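Glyoxalase III (glutathione-independent) (Candida albicans, PDB 4LRU) converts methylglyoxal to D-lactate in a single glutathione-independent step, detoxifying the methylglyoxal that the yeast's own metabolism produces. Local coordinates at residues A32-F36 with E81-A85; V38-Y44 with V232-E237. Numbering follows the deposited sequence.

Contact 1: A32-F36 with E81-A85; sequences ALHPF and EFNVA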
ATOM      1  N   ALA A  32      -1.235   7.211  -0.889  1.00 16.46           N
ATOM      2  CA  ALA A  32       0.115   7.622  -1.226  1.00 18.23           C
ATOM      3  C   ALA A  32       0.508   8.913  -0.524  1.00 16.89           C
ATOM      4  O   ALA A  32       1.622   9.018   0.002  1.00 19.59           O
ATOM      5  CB  ALA A  32       0.252   7.792  -2.723  1.00 18.59           C
ATOM      6  N   LEU A  33      -0.386   9.900  -0.541  1.00 18.62           N
ATOM      7  CA  LEU A  33      -0.070  11.235  -0.022  1.00 19.02           C
ATOM      8  C   LEU A  33       0.156  11.235   1.498  1.00 19.37           C
ATOM      9  O   LEU A  33       1.162  11.771   1.969  1.00 20.31           O
ATOM     10  CB  LEU A  33      -1.154  12.236  -0.427  1.00 19.73           C
ATOM     11  CG  LEU A  33      -0.876  13.736  -0.250  1.00 22.74           C
ATOM     12  CD1 LEU A  33      -1.711  14.573  -1.213  1.00 26.22           C
ATOM     13  CD2 LEU A  33      -1.134  14.170   1.183  1.00 25.79           C
ATOM     14  N   HIS A  34      -0.759  10.652   2.259  1.00 18.74           N
ATOM     15  CA  HIS A  34      -0.620  10.659   3.708  1.00 19.00           C
ATOM     16  C   HIS A  34       0.669   9.985   4.175  1.00 19.47           C
ATOM     17  O   HIS A  34       1.435  10.587   4.943  1.00 20.79           O
ATOM     18  CB  HIS A  34      -1.845  10.046   4.396  1.00 19.29           C
ATOM     19  CG  HIS A  34      -3.066  10.904   4.322  1.00 19.61           C
ATOM     20  ND1 HIS A  34      -4.295  10.481   4.774  1.00 20.59           N
ATOM     21  CD2 HIS A  34      -3.249  12.165   3.862  1.00 21.99           C
ATOM     22  CE1 HIS A  34      -5.184  11.440   4.595  1.00 20.59           C
ATOM     23  NE2 HIS A  34      -4.572  12.479   4.058  1.00 22.46           N
ATOM     24  N   PRO A  35       0.948   8.758   3.691  1.00 17.69           N
ATOM     25  CA  PRO A  35       2.183   8.136   4.152  1.00 19.57           C
ATOM     26  C   PRO A  35       3.414   8.889   3.672  1.00 19.74           C
ATOM     27  O   PRO A  35       4.392   9.015   4.410  1.00 19.69           O
ATOM     28  CB  PRO A  35       2.104   6.712   3.581  1.00 20.27           C
ATOM     29  CG  PRO A  35       0.641   6.472   3.378  1.00 20.64           C
ATOM     30  CD  PRO A  35       0.089   7.802   2.972  1.00 18.21           C
ATOM     31  N   PHE A  36       3.376   9.416   2.446  1.00 18.58           N
ATOM     32  CA  PHE A  36       4.472  10.252   1.968  1.00 19.12           C
ATOM     33  C   PHE A  36       4.743  11.368   2.975  1.00 20.10           C
ATOM     34  O   PHE A  36       5.886  11.619   3.369  1.00 21.18           O
ATOM     35  CB  PHE A  36       4.159  10.848   0.583  1.00 18.81           C
ATOM     36  CG  PHE A  36       5.235  11.771   0.068  1.00 19.95           C
ATOM     37  CD1 PHE A  36       6.352  11.270  -0.585  1.00 22.04           C
ATOM     38  CD2 PHE A  36       5.162  13.140   0.293  1.00 23.37           C
ATOM     39  CE1 PHE A  36       7.341  12.118  -1.045  1.00 21.32           C
ATOM     40  CE2 PHE A  36       6.158  13.992  -0.152  1.00 24.07           C
ATOM     41  CZ  PHE A  36       7.252  13.478  -0.818  1.00 24.33           C
ATOM     42  N   GLU A  81       6.592  18.806  -2.516  1.00 26.88           N
ATOM     43  CA  GLU A  81       7.498  17.676  -2.435  1.00 27.62           C
ATOM     44  C   GLU A  81       6.809  16.404  -2.935  1.00 25.85           C
ATOM     45  O   GLU A  81       7.428  15.605  -3.642  1.00 24.80           O
ATOM     46  CB  GLU A  81       8.027  17.491  -1.011  1.00 32.03           C
ATOM     47  CG  GLU A  81       8.935  18.616  -0.540  1.00 37.46           C
ATOM     48  CD  GLU A  81      10.023  18.146   0.416  1.00 48.56           C
ATOM     49  OE1 GLU A  81      10.320  18.872   1.398  1.00 50.14           O
ATOM     50  OE2 GLU A  81      10.590  17.055   0.187  1.00 52.22           O
ATOM     51  N   PHE A  82       5.522  16.244  -2.617  1.00 23.93           N
ATOM     52  CA  PHE A  82       4.733  15.123  -3.139  1.00 22.18           C
ATOM     53  C   PHE A  82       4.763  15.056  -4.672  1.00 23.74           C
ATOM     54  O   PHE A  82       5.008  13.985  -5.246  1.00 23.25           O
ATOM     55  CB  PHE A  82       3.288  15.203  -2.636  1.00 22.05           C
ATOM     56  CG  PHE A  82       2.417  14.063  -3.082  1.00 22.58           C
ATOM     57  CD1 PHE A  82       2.611  12.776  -2.582  1.00 23.37           C
ATOM     58  CD2 PHE A  82       1.371  14.285  -3.967  1.00 23.52           C
ATOM     59  CE1 PHE A  82       1.804  11.727  -2.982  1.00 23.75           C
ATOM     60  CE2 PHE A  82       0.548  13.237  -4.354  1.00 24.00           C
ATOM     61  CZ  PHE A  82       0.762  11.967  -3.861  1.00 23.42           C
ATOM     62  N   ASN A  83       4.499  16.183  -5.320  1.00 24.83           N
ATOM     63  CA  ASN A  83       4.497  16.237  -6.789  1.00 24.44           C
ATOM     64  C   ASN A  83       5.876  16.071  -7.402  1.00 27.13           C
ATOM     65  O   ASN A  83       6.021  15.433  -8.447  1.00 26.09           O
ATOM     66  CB  ASN A  83       3.817  17.496  -7.309  1.00 25.36           C
ATOM     67  CG  ASN A  83       2.319  17.317  -7.430  1.00 25.31           C
ATOM     68  OD1 ASN A  83       1.860  16.312  -7.972  1.00 26.30           O
ATOM     69  ND2 ASN A  83       1.556  18.230  -6.857  1.00 26.70           N
ATOM     70  N   VAL A  84       6.898  16.595  -6.737  1.00 25.88           N
ATOM     71  CA  VAL A  84       8.264  16.332  -7.163  1.00 28.38           C
ATOM     72  C   VAL A  84       8.528  14.827  -7.122  1.00 27.36           C
ATOM     73  O   VAL A  84       9.117  14.252  -8.051  1.00 28.25           O
ATOM     74  CB  VAL A  84       9.272  17.077  -6.274  1.00 28.83           C
ATOM     75  CG1 VAL A  84      10.699  16.638  -6.586  1.00 33.47           C
ATOM     76  CG2 VAL A  84       9.131  18.580  -6.476  1.00 29.70           C
ATOM     77  N   ALA A  85       8.083  14.185  -6.046  1.00 25.08           N
ATOM     78  CA  ALA A  85       8.244  12.748  -5.901  1.00 23.97           C
ATOM     79  C   ALA A  85       7.492  11.950  -6.969  1.00 25.86           C
ATOM     80  O   ALA A  85       8.000  10.943  -7.474  1.00 25.95           O
ATOM     81  CB  ALA A  85       7.837  12.309  -4.504  1.00 25.50           C
TER
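Aromatic packing dominates this steep crossing of two helical segments, whose N-to-C directions diverge by 113° with 10.9 Å between axes. Phe82 turns its ring edge toward the face of Phe36 in an edge-to-face pair, centroids 5.6 Å apart and planes at 69°; Phe36 CD2 and Phe82 CD1 approach to 3.9 Å. Leu33 CG sits 4.1 Å from the Phe82 ring centroid, almost on the ring normal, a CH-pi contact over one face. Helix 29-42 lies against the central sheet of this DJ-1-type alpha/beta fold, and helix 81-87 crosses beside it; Phe36 and Ala85 both reach Leu48 on strand 45-50, so the contact fills the corner between two helices and a strand. In the remaining contacts the two rings meet methyl and methylene groups or the backbone. Phe36 CE1 lies 3.5 Å from Ala85 CB, Phe36 CE2 lies 3.4 Å from Phe82 N, and Ala32 CB is 4.2 Å from Phe82 CE1. At the more open side, Glu81 CB stands 4.1 Å from Phe36 CE2.

Contact 2: V38-Y44 with V232-E237; sequences VFRKKGY and VIAAFE. With EDO (1,2-ethanediol), chain B.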
ATOM      1  N   VAL A  38       3.846  11.680   6.187  1.00 20.17           N
ATOM      2  CA  VAL A  38       4.272  11.194   7.507  1.00 19.43           C
ATOM      3  C   VAL A  38       5.770  10.884   7.477  1.00 21.74           C
ATOM      4  O   VAL A  38       6.531  11.321   8.339  1.00 21.76           O
ATOM      5  CB  VAL A  38       3.487   9.947   7.922  1.00 20.48           C
ATOM      6  CG1 VAL A  38       4.111   9.287   9.142  1.00 21.54           C
ATOM      7  CG2 VAL A  38       2.047  10.332   8.195  1.00 21.36           C
ATOM      8  N   PHE A  39       6.191  10.131   6.470  1.00 20.03           N
ATOM      9  CA  PHE A  39       7.593   9.769   6.344  1.00 20.82           C
ATOM     10  C   PHE A  39       8.474  10.984   6.026  1.00 21.53           C
ATOM     11  O   PHE A  39       9.607  11.069   6.498  1.00 22.74           O
ATOM     12  CB  PHE A  39       7.753   8.684   5.287  1.00 19.91           C
ATOM     13  CG  PHE A  39       7.096   7.370   5.644  1.00 18.73           C
ATOM     14  CD1 PHE A  39       7.260   6.795   6.890  1.00 19.94           C
ATOM     15  CD2 PHE A  39       6.376   6.673   4.693  1.00 18.13           C
ATOM     16  CE1 PHE A  39       6.669   5.588   7.201  1.00 19.08           C
ATOM     17  CE2 PHE A  39       5.787   5.462   4.992  1.00 17.41           C
ATOM     18  CZ  PHE A  39       5.942   4.904   6.243  1.00 19.04           C
ATOM     19  N   ARG A  40       7.964  11.922   5.235  1.00 21.79           N
ATOM     20  CA  ARG A  40       8.718  13.134   4.931  1.00 22.89           C
ATOM     21  C   ARG A  40       8.963  13.935   6.205  1.00 23.92           C
ATOM     22  O   ARG A  40      10.083  14.388   6.466  1.00 25.10           O
ATOM     23  CB  ARG A  40       7.987  14.003   3.909  1.00 23.92           C
ATOM     24  CG  ARG A  40       8.766  15.244   3.499  1.00 27.52           C
ATOM     25  CD  ARG A  40       7.973  16.168   2.582  1.00 26.48           C
ATOM     26  NE  ARG A  40       6.754  16.665   3.220  1.00 28.76           N
ATOM     27  CZ  ARG A  40       6.718  17.607   4.162  1.00 31.32           C
ATOM     28  NH1 ARG A  40       7.837  18.196   4.581  1.00 34.44           N
ATOM     29  NH2 ARG A  40       5.557  17.980   4.685  1.00 34.40           N
ATOM     30  N   LYS A  41       7.911  14.126   6.998  1.00 24.12           N
ATOM     31  CA  LYS A  41       8.031  14.916   8.216  1.00 26.05           C
ATOM     32  C   LYS A  41       8.971  14.245   9.214  1.00 25.37           C
ATOM     33  O   LYS A  41       9.693  14.918   9.957  1.00 27.89           O
ATOM     34  CB  LYS A  41       6.659  15.182   8.847  1.00 26.57           C
ATOM     35  CG  LYS A  41       5.823  16.182   8.063  1.00 32.16           C
ATOM     36  CD  LYS A  41       4.345  16.117   8.434  1.00 33.77           C
ATOM     37  CE  LYS A  41       3.483  16.791   7.370  1.00 40.96           C
ATOM     38  NZ  LYS A  41       2.026  16.748   7.683  1.00 44.34           N
ATOM     39  N   LYS A  42       9.016  12.920   9.160  1.00 24.60           N
ATOM     40  CA  LYS A  42       9.931  12.138   9.988  1.00 26.50           C
ATOM     41  C   LYS A  42      11.404  12.319   9.582  1.00 26.94           C
ATOM     42  O   LYS A  42      12.295  12.102  10.388  1.00 28.42           O
ATOM     43  CB  LYS A  42       9.538  10.660   9.927  1.00 26.03           C
ATOM     44  CG  LYS A  42      10.409   9.745  10.780  1.00 26.36           C
ATOM     45  CD  LYS A  42      10.305  10.029  12.272  1.00 28.07           C
ATOM     46  CE  LYS A  42      11.205   9.089  13.070  1.00 31.48           C
ATOM     47  NZ  LYS A  42      11.453   9.539  14.463  1.00 35.30           N
ATOM     48  N   GLY A  43      11.644  12.691   8.327  1.00 25.66           N
ATOM     49  CA  GLY A  43      12.976  12.930   7.832  1.00 26.86           C
ATOM     50  C   GLY A  43      13.548  11.898   6.884  1.00 24.52           C
ATOM     51  O   GLY A  43      14.695  12.042   6.431  1.00 26.93           O
ATOM     52  N   TYR A  44      12.755  10.877   6.580  1.00 23.86           N
ATOM     53  CA  TYR A  44      13.168   9.826   5.665  1.00 23.65           C
ATOM     54  C   TYR A  44      13.139  10.323   4.218  1.00 24.97           C
ATOM     55  O   TYR A  44      12.450  11.295   3.897  1.00 27.44           O
ATOM     56  CB  TYR A  44      12.238   8.622   5.761  1.00 22.90           C
ATOM     57  CG  TYR A  44      12.078   7.968   7.122  1.00 23.06           C
ATOM     58  CD1 TYR A  44      13.049   8.059   8.112  1.00 22.88           C
ATOM     59  CD2 TYR A  44      10.944   7.226   7.390  1.00 21.27           C
ATOM     60  CE1 TYR A  44      12.883   7.411   9.330  1.00 23.48           C
ATOM     61  CE2 TYR A  44      10.763   6.586   8.603  1.00 21.85           C
ATOM     62  CZ  TYR A  44      11.719   6.696   9.581  1.00 22.90           C
ATOM     63  OH  TYR A  44      11.486   6.033  10.785  1.00 24.93           O
ATOM     64  N   VAL A 232       4.280   2.100  11.287  1.00 17.85           N
ATOM     65  CA  VAL A 232       5.515   1.663  10.664  1.00 17.25           C
ATOM     66  C   VAL A 232       6.718   2.271  11.385  1.00 19.91           C
ATOM     67  O   VAL A 232       7.653   1.566  11.752  1.00 20.35           O
ATOM     68  CB  VAL A 232       5.548   2.030   9.149  1.00 17.14           C
ATOM     69  CG1 VAL A 232       6.963   1.916   8.590  1.00 20.49           C
ATOM     70  CG2 VAL A 232       4.601   1.124   8.368  1.00 18.18           C
ATOM     71  N   ILE A 233       6.685   3.578  11.604  1.00 19.04           N
ATOM     72  CA  ILE A 233       7.781   4.244  12.329  1.00 19.50           C
ATOM     73  C   ILE A 233       7.974   3.606  13.709  1.00 21.47           C
ATOM     74  O   ILE A 233       9.099   3.307  14.121  1.00 21.38           O
ATOM     75  CB  ILE A 233       7.549   5.761  12.443  1.00 21.50           C
ATOM     76  CG1 ILE A 233       7.626   6.384  11.039  1.00 20.45           C
ATOM     77  CG2 ILE A 233       8.549   6.398  13.406  1.00 24.10           C
ATOM     78  CD1 ILE A 233       7.160   7.815  10.936  1.00 21.66           C
ATOM     79  N   ALA A 234       6.866   3.373  14.409  1.00 20.57           N
ATOM     80  CA  ALA A 234       6.912   2.753  15.736  1.00 23.49           C
ATOM     81  C   ALA A 234       7.596   1.386  15.702  1.00 22.04           C
ATOM     82  O   ALA A 234       8.327   1.023  16.637  1.00 25.73           O
ATOM     83  CB  ALA A 234       5.501   2.612  16.292  1.00 24.52           C
ATOM     84  N   ALA A 235       7.306   0.606  14.664  1.00 20.92           N
ATOM     85  CA  ALA A 235       7.814  -0.769  14.580  1.00 21.03           C
ATOM     86  C   ALA A 235       9.280  -0.786  14.146  1.00 22.71           C
ATOM     87  O   ALA A 235      10.033  -1.696  14.502  1.00 23.82           O
ATOM     88  CB  ALA A 235       6.963  -1.607  13.634  1.00 21.01           C
ATOM     89  N   PHE A 236       9.670   0.256  13.421  1.00 22.37           N
ATOM     90  CA  PHE A 236      10.966   0.342  12.722  1.00 21.95           C
ATOM     91  C   PHE A 236      12.036   0.899  13.646  1.00 23.81           C
ATOM     92  O   PHE A 236      13.174   0.435  13.633  1.00 23.99           O
ATOM     93  CB  PHE A 236      10.777   1.269  11.513  1.00 21.19           C
ATOM     94  CG  PHE A 236      12.009   1.503  10.680  1.00 21.59           C
ATOM     95  CD1 PHE A 236      12.498   0.519   9.845  1.00 21.64           C
ATOM     96  CD2 PHE A 236      12.601   2.752  10.650  1.00 20.68           C
ATOM     97  CE1 PHE A 236      13.586   0.752   9.033  1.00 23.30           C
ATOM     98  CE2 PHE A 236      13.700   3.004   9.838  1.00 22.15           C
ATOM     99  CZ  PHE A 236      14.194   1.994   9.021  1.00 22.46           C
ATOM    100  N   GLU A 237      11.674   1.921  14.423  1.00 25.75           N
ATOM    101  CA  GLU A 237      12.574   2.556  15.388  1.00 27.18           C
ATOM    102  C   GLU A 237      12.488   1.874  16.764  1.00 30.27           C
ATOM    103  O   GLU A 237      11.606   1.054  17.000  1.00 34.26           O
ATOM    104  CB  GLU A 237      12.218   4.043  15.528  1.00 27.74           C
ATOM    105  CG  GLU A 237      12.068   4.801  14.222  1.00 31.39           C
ATOM    106  CD  GLU A 237      13.256   5.668  13.849  1.00 33.27           C
ATOM    107  OE1 GLU A 237      14.097   5.975  14.727  1.00 37.28           O
ATOM    108  OE2 GLU A 237      13.354   6.044  12.650  1.00 32.70           O
TER
HETATM  109  C1  EDO B 301      -0.088  13.496   8.322  1.00 39.51           C
HETATM  110  O1  EDO B 301       1.229  14.045   8.434  1.00 44.79           O
HETATM  111  C2  EDO B 301      -0.561  13.513   6.870  1.00 43.11           C
HETATM  112  O2  EDO B 301      -0.346  14.807   6.299  1.00 47.88           O
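Val232 opens the second segment with its CG1 3.9 Å from CZ of Phe39, a ring whose end bends in toward helix 225-236. One residue on, Ile233 has the largest area covered of any residue here: its CD1 meets Val38 CG1 and Lys42 CG, each at 3.8 Å, so it packs against successive turns of helix 29-42, while its CG1 lies 4.0 Å from Phe39 CE1, at that ring's edge, and 4.0 Å from Tyr44 CE2. Phe236, a turn later, directs its ring edge at the face of Tyr44 in an offset edge-to-face pair, centroids 5.9 Å apart and planes at 76°; both rings also touch Ile102 of strand 102-105. Residues 38-42 and 232-236, whose axes approach to 12.1 Å at 49°, belong to two helices that pack side by side on one face of the DJ-1-type alpha/beta sandwich. Glu237, where the helix ends, accepts a hydrogen bond of 2.6 Å from Tyr44 OH at OE2. Helix 29-42 stops in a Schellman motif at Gly43, whose positive phi turns the chain toward strand 45-50 and places Tyr44 just beyond the helix end. Lys42 NZ stays 4.4 Å from Glu237 OE2, beyond a salt bridge. On the outer side of the first helix, Lys41 NZ donates to O1 of a 1,2-ethanediol at 2.9 Å, probably a crystallisation additive. A largely apolar interface thus ends in one short polar link, which ties the tyrosine after one helix to the glutamate after the other, with the charge of Lys42 near Glu237.

How the contacts relate
From the N terminus, strand 6-10 comes first and helix 29-42 follows, supplying the first segment of both contacts. The chain then runs through strand 45-50 and helix 69-76 to residues 81-85, where contact 1 closes a loop of 44 residues. It goes on through the rest of the central sheet to helix 225-236, where contact 2 closes a far longer loop of 187 residues near the C terminus. The segments alternate along the sequence, so the loops cross. Helix 29-42 thus touches both helix 81-87 and helix 225-236, the last helix of the chain. The centres of the two contacts lie about 14 Å apart, and they meet where Glu81 CD packs 3.6 Å from Arg40 CD.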